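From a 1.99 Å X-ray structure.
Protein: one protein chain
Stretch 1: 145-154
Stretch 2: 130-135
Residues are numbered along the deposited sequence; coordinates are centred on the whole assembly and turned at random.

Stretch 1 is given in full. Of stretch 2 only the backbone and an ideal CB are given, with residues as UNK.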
ATOM      1  N   THR A 145      14.036  -7.526  -3.366  1.00 29.32           N
ATOM      2  CA  THR A 145      14.139  -7.657  -4.806  1.00 30.18           C
ATOM      3  C   THR A 145      12.835  -8.223  -5.321  1.00 31.47           C
ATOM      4  O   THR A 145      12.334  -9.213  -4.789  1.00 35.43           O
ATOM      5  CB  THR A 145      15.315  -8.562  -5.208  1.00 33.34           C
ATOM      6  OG1 THR A 145      16.518  -8.011  -4.664  1.00 33.07           O
ATOM      7  CG2 THR A 145      15.440  -8.620  -6.712  1.00 37.98           C
ATOM      8  N   VAL A 146      12.281  -7.582  -6.338  1.00 29.29           N
ATOM      9  CA  VAL A 146      11.084  -8.051  -7.013  1.00 33.29           C
ATOM     10  C   VAL A 146      11.454  -8.265  -8.467  1.00 30.16           C
ATOM     11  O   VAL A 146      12.050  -7.383  -9.088  1.00 32.65           O
ATOM     12  CB  VAL A 146       9.932  -7.043  -6.879  1.00 28.28           C
ATOM     13  CG1 VAL A 146       8.700  -7.565  -7.567  1.00 29.65           C
ATOM     14  CG2 VAL A 146       9.687  -6.755  -5.408  1.00 30.12           C
ATOM     15  N   VAL A 147      11.126  -9.435  -9.003  1.00 30.46           N
ATOM     16  CA  VAL A 147      11.539  -9.793 -10.350  1.00 33.66           C
ATOM     17  C   VAL A 147      10.333 -10.290 -11.120  1.00 31.32           C
ATOM     18  O   VAL A 147       9.601 -11.166 -10.648  1.00 35.27           O
ATOM     19  CB  VAL A 147      12.652 -10.857 -10.347  1.00 35.34           C
ATOM     20  CG1 VAL A 147      13.039 -11.198 -11.776  1.00 34.19           C
ATOM     21  CG2 VAL A 147      13.851 -10.357  -9.563  1.00 35.51           C
ATOM     22  N   PHE A 148      10.130  -9.728 -12.299  1.00 34.09           N
ATOM     23  CA  PHE A 148       9.066 -10.138 -13.197  1.00 34.05           C
ATOM     24  C   PHE A 148       9.680 -10.852 -14.389  1.00 38.60           C
ATOM     25  O   PHE A 148      10.642 -10.356 -14.988  1.00 32.68           O
ATOM     26  CB  PHE A 148       8.246  -8.934 -13.658  1.00 37.09           C
ATOM     27  CG  PHE A 148       7.618  -8.170 -12.520  1.00 35.45           C
ATOM     28  CD1 PHE A 148       6.439  -8.617 -11.942  1.00 32.95           C
ATOM     29  CD2 PHE A 148       8.225  -7.038 -12.008  1.00 34.08           C
ATOM     30  CE1 PHE A 148       5.863  -7.929 -10.886  1.00 31.82           C
ATOM     31  CE2 PHE A 148       7.651  -6.341 -10.950  1.00 33.88           C
ATOM     32  CZ  PHE A 148       6.476  -6.791 -10.390  1.00 30.19           C
ATOM     33  N   ASP A 149       9.130 -12.015 -14.714  1.00 40.87           N
ATOM     34  CA  ASP A 149       9.482 -12.759 -15.923  1.00 46.27           C
ATOM     35  C   ASP A 149       8.158 -13.174 -16.552  1.00 39.45           C
ATOM     36  O   ASP A 149       7.707 -14.309 -16.409  1.00 43.46           O
ATOM     37  CB  ASP A 149      10.397 -13.956 -15.604  1.00 43.08           C
ATOM     38  CG  ASP A 149      10.833 -14.713 -16.853  1.00 51.00           C
ATOM     39  OD1 ASP A 149      10.655 -14.189 -17.977  1.00 48.23           O
ATOM     40  OD2 ASP A 149      11.341 -15.846 -16.704  1.00 55.06           O
ATOM     41  N   ALA A 150       7.515 -12.229 -17.231  1.00 41.27           N
ATOM     42  CA  ALA A 150       6.222 -12.455 -17.873  1.00 41.29           C
ATOM     43  C   ALA A 150       6.342 -12.018 -19.325  1.00 46.09           C
ATOM     44  O   ALA A 150       5.840 -10.950 -19.707  1.00 43.91           O
ATOM     45  CB  ALA A 150       5.103 -11.706 -17.149  1.00 44.28           C
ATOM     46  N   PRO A 151       6.993 -12.829 -20.167  1.00 47.62           N
ATOM     47  CA  PRO A 151       7.286 -12.391 -21.539  1.00 46.47           C
ATOM     48  C   PRO A 151       6.029 -11.964 -22.282  1.00 45.16           C
ATOM     49  O   PRO A 151       4.963 -12.575 -22.152  1.00 46.71           O
ATOM     50  CB  PRO A 151       7.937 -13.626 -22.178  1.00 49.50           C
ATOM     51  CG  PRO A 151       7.626 -14.770 -21.259  1.00 49.77           C
ATOM     52  CD  PRO A 151       7.499 -14.185 -19.894  1.00 48.58           C
ATOM     53  N   GLY A 152       6.157 -10.881 -23.049  1.00 45.57           N
ATOM     54  CA  GLY A 152       5.018 -10.284 -23.712  1.00 47.33           C
ATOM     55  C   GLY A 152       4.173  -9.377 -22.841  1.00 46.27           C
ATOM     56  O   GLY A 152       3.160  -8.853 -23.324  1.00 49.37           O
ATOM     57  N   ARG A 153       4.555  -9.174 -21.577  1.00 44.67           N
ATOM     58  CA  ARG A 153       3.832  -8.288 -20.667  1.00 41.62           C
ATOM     59  C   ARG A 153       4.803  -7.422 -19.869  1.00 39.72           C
ATOM     60  O   ARG A 153       4.868  -6.207 -20.081  1.00 39.60           O
ATOM     61  CB  ARG A 153       2.941  -9.104 -19.731  1.00 39.29           C
ATOM     62  CG  ARG A 153       1.743  -9.742 -20.426  1.00 44.94           C
ATOM     63  CD  ARG A 153       1.399 -11.081 -19.795  1.00 46.01           C
ATOM     64  NE  ARG A 153       2.406 -12.090 -20.117  1.00 49.07           N
ATOM     65  CZ  ARG A 153       2.520 -13.257 -19.493  1.00 47.80           C
ATOM     66  NH1 ARG A 153       1.696 -13.566 -18.501  1.00 48.77           N
ATOM     67  NH2 ARG A 153       3.471 -14.109 -19.852  1.00 49.30           N
ATOM     68  N   ILE A 154       5.570  -8.029 -18.963  1.00 36.16           N
ATOM     69  CA  ILE A 154       6.486  -7.270 -18.113  1.00 35.79           C
ATOM     70  C   ILE A 154       7.683  -8.140 -17.750  1.00 35.19           C
ATOM     71  O   ILE A 154       7.530  -9.308 -17.374  1.00 37.63           O
ATOM     72  CB  ILE A 154       5.787  -6.739 -16.840  1.00 30.98           C
ATOM     73  CG1 ILE A 154       6.771  -5.935 -15.981  1.00 35.29           C
ATOM     74  CG2 ILE A 154       5.175  -7.874 -16.035  1.00 31.74           C
ATOM     75  CD1 ILE A 154       6.138  -5.288 -14.757  1.00 32.89           C
ATOM     76  N   UNK A 130       4.081 -18.640 -20.054  1.00 51.71           N
ATOM     77  CA  UNK A 130       5.013 -18.598 -18.895  1.00 53.97           C
ATOM     78  C   UNK A 130       4.847 -17.304 -18.096  1.00 51.39           C
ATOM     79  O   UNK A 130       4.857 -16.238 -18.702  1.00 52.76           O
ATOM     80  CB  UNK A 130       6.463 -18.726 -19.368  1.00 53.97           C
ATOM     81  N   UNK A 131       4.724 -17.427 -16.780  1.00 51.85           N
ATOM     82  CA  UNK A 131       4.581 -16.278 -15.889  1.00 50.65           C
ATOM     83  C   UNK A 131       5.286 -16.548 -14.569  1.00 49.17           C
ATOM     84  O   UNK A 131       4.941 -17.495 -13.855  1.00 49.00           O
ATOM     85  CB  UNK A 131       3.104 -15.958 -15.649  1.00 50.65           C
ATOM     86  N   UNK A 132       6.253 -15.701 -14.236  1.00 44.19           N
ATOM     87  CA  UNK A 132       6.883 -15.709 -12.928  1.00 43.48           C
ATOM     88  C   UNK A 132       6.904 -14.285 -12.397  1.00 45.22           C
ATOM     89  O   UNK A 132       7.319 -13.361 -13.102  1.00 45.64           O
ATOM     90  CB  UNK A 132       8.295 -16.295 -12.994  1.00 43.48           C
ATOM     91  N   UNK A 133       6.431 -14.107 -11.167  1.00 41.69           N
ATOM     92  CA  UNK A 133       6.583 -12.855 -10.442  1.00 38.78           C
ATOM     93  C   UNK A 133       7.028 -13.219  -9.040  1.00 37.40           C
ATOM     94  O   UNK A 133       6.403 -14.059  -8.389  1.00 38.92           O
ATOM     95  CB  UNK A 133       5.291 -12.036 -10.432  1.00 38.78           C
ATOM     96  N   UNK A 134       8.116 -12.624  -8.583  1.00 33.62           N
ATOM     97  CA  UNK A 134       8.705 -13.092  -7.346  1.00 36.66           C
ATOM     98  C   UNK A 134       9.196 -11.908  -6.535  1.00 34.18           C
ATOM     99  O   UNK A 134       9.578 -10.872  -7.084  1.00 35.66           O
ATOM    100  CB  UNK A 134       9.847 -14.072  -7.622  1.00 36.66           C
ATOM    101  N   UNK A 135       9.184 -12.070  -5.217  1.00 34.39           N
ATOM    102  CA  UNK A 135       9.807 -11.097  -4.340  1.00 33.72           C
ATOM    103  C   UNK A 135      10.736 -11.801  -3.370  1.00 34.56           C
ATOM    104  O   UNK A 135      10.579 -12.982  -3.059  1.00 35.97           O
ATOM    105  CB  UNK A 135       8.751 -10.288  -3.585  1.00 33.72           C
TER

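Positions 132 to 135 run antiparallel to strand 145-150, and the side chains alternate between the face that carries Val 147 and Asp 149 and the face that carries Val 146 and Phe 148.

At position 130 the CA-to-CB bond points sideways, with the ideal CB 4.5 Å from Pro 151 CG. The carboxylate of Asp 149 lies farther off, so a short side chain would meet mainly the proline, whereas a long basic one could pass it and reach the charge. The residue is Arg 130. Its NH2 forms a salt bridge with Asp 149 OD1 at 3.0 Å, and weak hydrogen bonds run to Asp 149 OD2 from Arg 130 NE (3.3 Å) and Arg 130 NH2 (3.4 Å). Pro 151 CG covers one face of the guanidinium. The backbone contributes as well: Arg 153 NH2 donates to the carbonyl O of residue 130 at 2.8 Å.

Position 131 also points sideways. Its ideal CB is 4.0 Å from Arg 153 NH1, a donor, and 4.9 Å from Ala 150 CB, so a small acceptor such as serine, threonine, asparagine or aspartate would suit. Thr 131, with chi1 in m, uses both features: Arg 153 NH1 donates to Thr 131 OG1 at 2.9 Å, while Thr 131 CG2 lies 4.2 Å from Ala 150 CB.

Position 132 is paired with Asp 149 in a hydrogen-bonded bridge, N to Asp 149 O at 3.0 Å and Asp 149 N to O of 132 at 2.8 Å. The CB shares a face with the Asp 149 side chain, where polar or beta-branched residues are plausible and an acid would add like charge. Thr 132 packs its CB 4.1 Å from Asp 149 CB.

At position 133 the ideal CB is 3.9 Å from Phe 148 CD1, which favours an apolar residue; alanine, valine or another small side chain would be reasonable. Ala 133 makes this contact with its methyl alone, approaching the ring obliquely.

Position 134 faces the Val 147 side and forms the second hydrogen-bonded pair, N to Val 147 O and O to Val 147 N, both 2.9 Å. Small polar or beta-branched residues fit. Ser 134, chi1 p, places OG 3.8 Å from Val 147 CB. Water 1 links Ser 134 OG (3.1 Å) to Thr 145 O (2.9 Å).

At position 135 the ideal CB lies 4.1 Å from Val 146 CG2, inviting an apolar side chain, aliphatic or aromatic. Phe 135 sets its CB 4.0 Å from Val 146 CG2, but its ring leads away from stretch 1.

Stretch 2, residues 130-135: RTTASF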
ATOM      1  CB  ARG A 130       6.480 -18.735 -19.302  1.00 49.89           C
ATOM      2  CG  ARG A 130       7.449 -18.726 -18.129  1.00 53.41           C
ATOM      3  CD  ARG A 130       8.863 -19.105 -18.523  1.00 59.59           C
ATOM      4  NE  ARG A 130       9.735 -17.957 -18.723  1.00 58.21           N
ATOM      5  CZ  ARG A 130      10.097 -17.491 -19.910  1.00 57.58           C
ATOM      6  NH1 ARG A 130       9.654 -18.073 -21.011  1.00 61.98           N
ATOM      7  NH2 ARG A 130      10.898 -16.447 -19.996  1.00 50.76           N
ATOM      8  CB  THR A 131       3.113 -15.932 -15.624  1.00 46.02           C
ATOM      9  OG1 THR A 131       2.389 -15.863 -16.861  1.00 53.71           O
ATOM     10  CG2 THR A 131       3.023 -14.609 -14.879  1.00 46.23           C
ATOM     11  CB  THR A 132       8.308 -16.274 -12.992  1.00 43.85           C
ATOM     12  OG1 THR A 132       8.308 -17.468 -13.787  1.00 49.17           O
ATOM     13  CG2 THR A 132       8.802 -16.603 -11.598  1.00 43.54           C
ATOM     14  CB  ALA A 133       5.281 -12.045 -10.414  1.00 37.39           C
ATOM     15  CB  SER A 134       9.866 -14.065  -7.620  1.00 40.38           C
ATOM     16  OG  SER A 134      11.009 -13.354  -8.057  1.00 45.12           O
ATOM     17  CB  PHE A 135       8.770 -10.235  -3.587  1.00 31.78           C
ATOM     18  CG  PHE A 135       7.813 -11.011  -2.712  1.00 33.18           C
ATOM     19  CD1 PHE A 135       8.155 -11.369  -1.418  1.00 35.12           C
ATOM     20  CD2 PHE A 135       6.540 -11.314  -3.166  1.00 35.18           C
ATOM     21  CE1 PHE A 135       7.255 -12.061  -0.607  1.00 30.97           C
ATOM     22  CE2 PHE A 135       5.636 -11.993  -2.358  1.00 34.11           C
ATOM     23  CZ  PHE A 135       6.002 -12.373  -1.078  1.00 32.49           C
TER
HETATM   24  O   HOH W   1      12.883 -11.622  -6.228  1.00 39.89           O
HETATM   25  O   HOH W   2      10.264 -13.764 -11.268  1.00 45.19           O
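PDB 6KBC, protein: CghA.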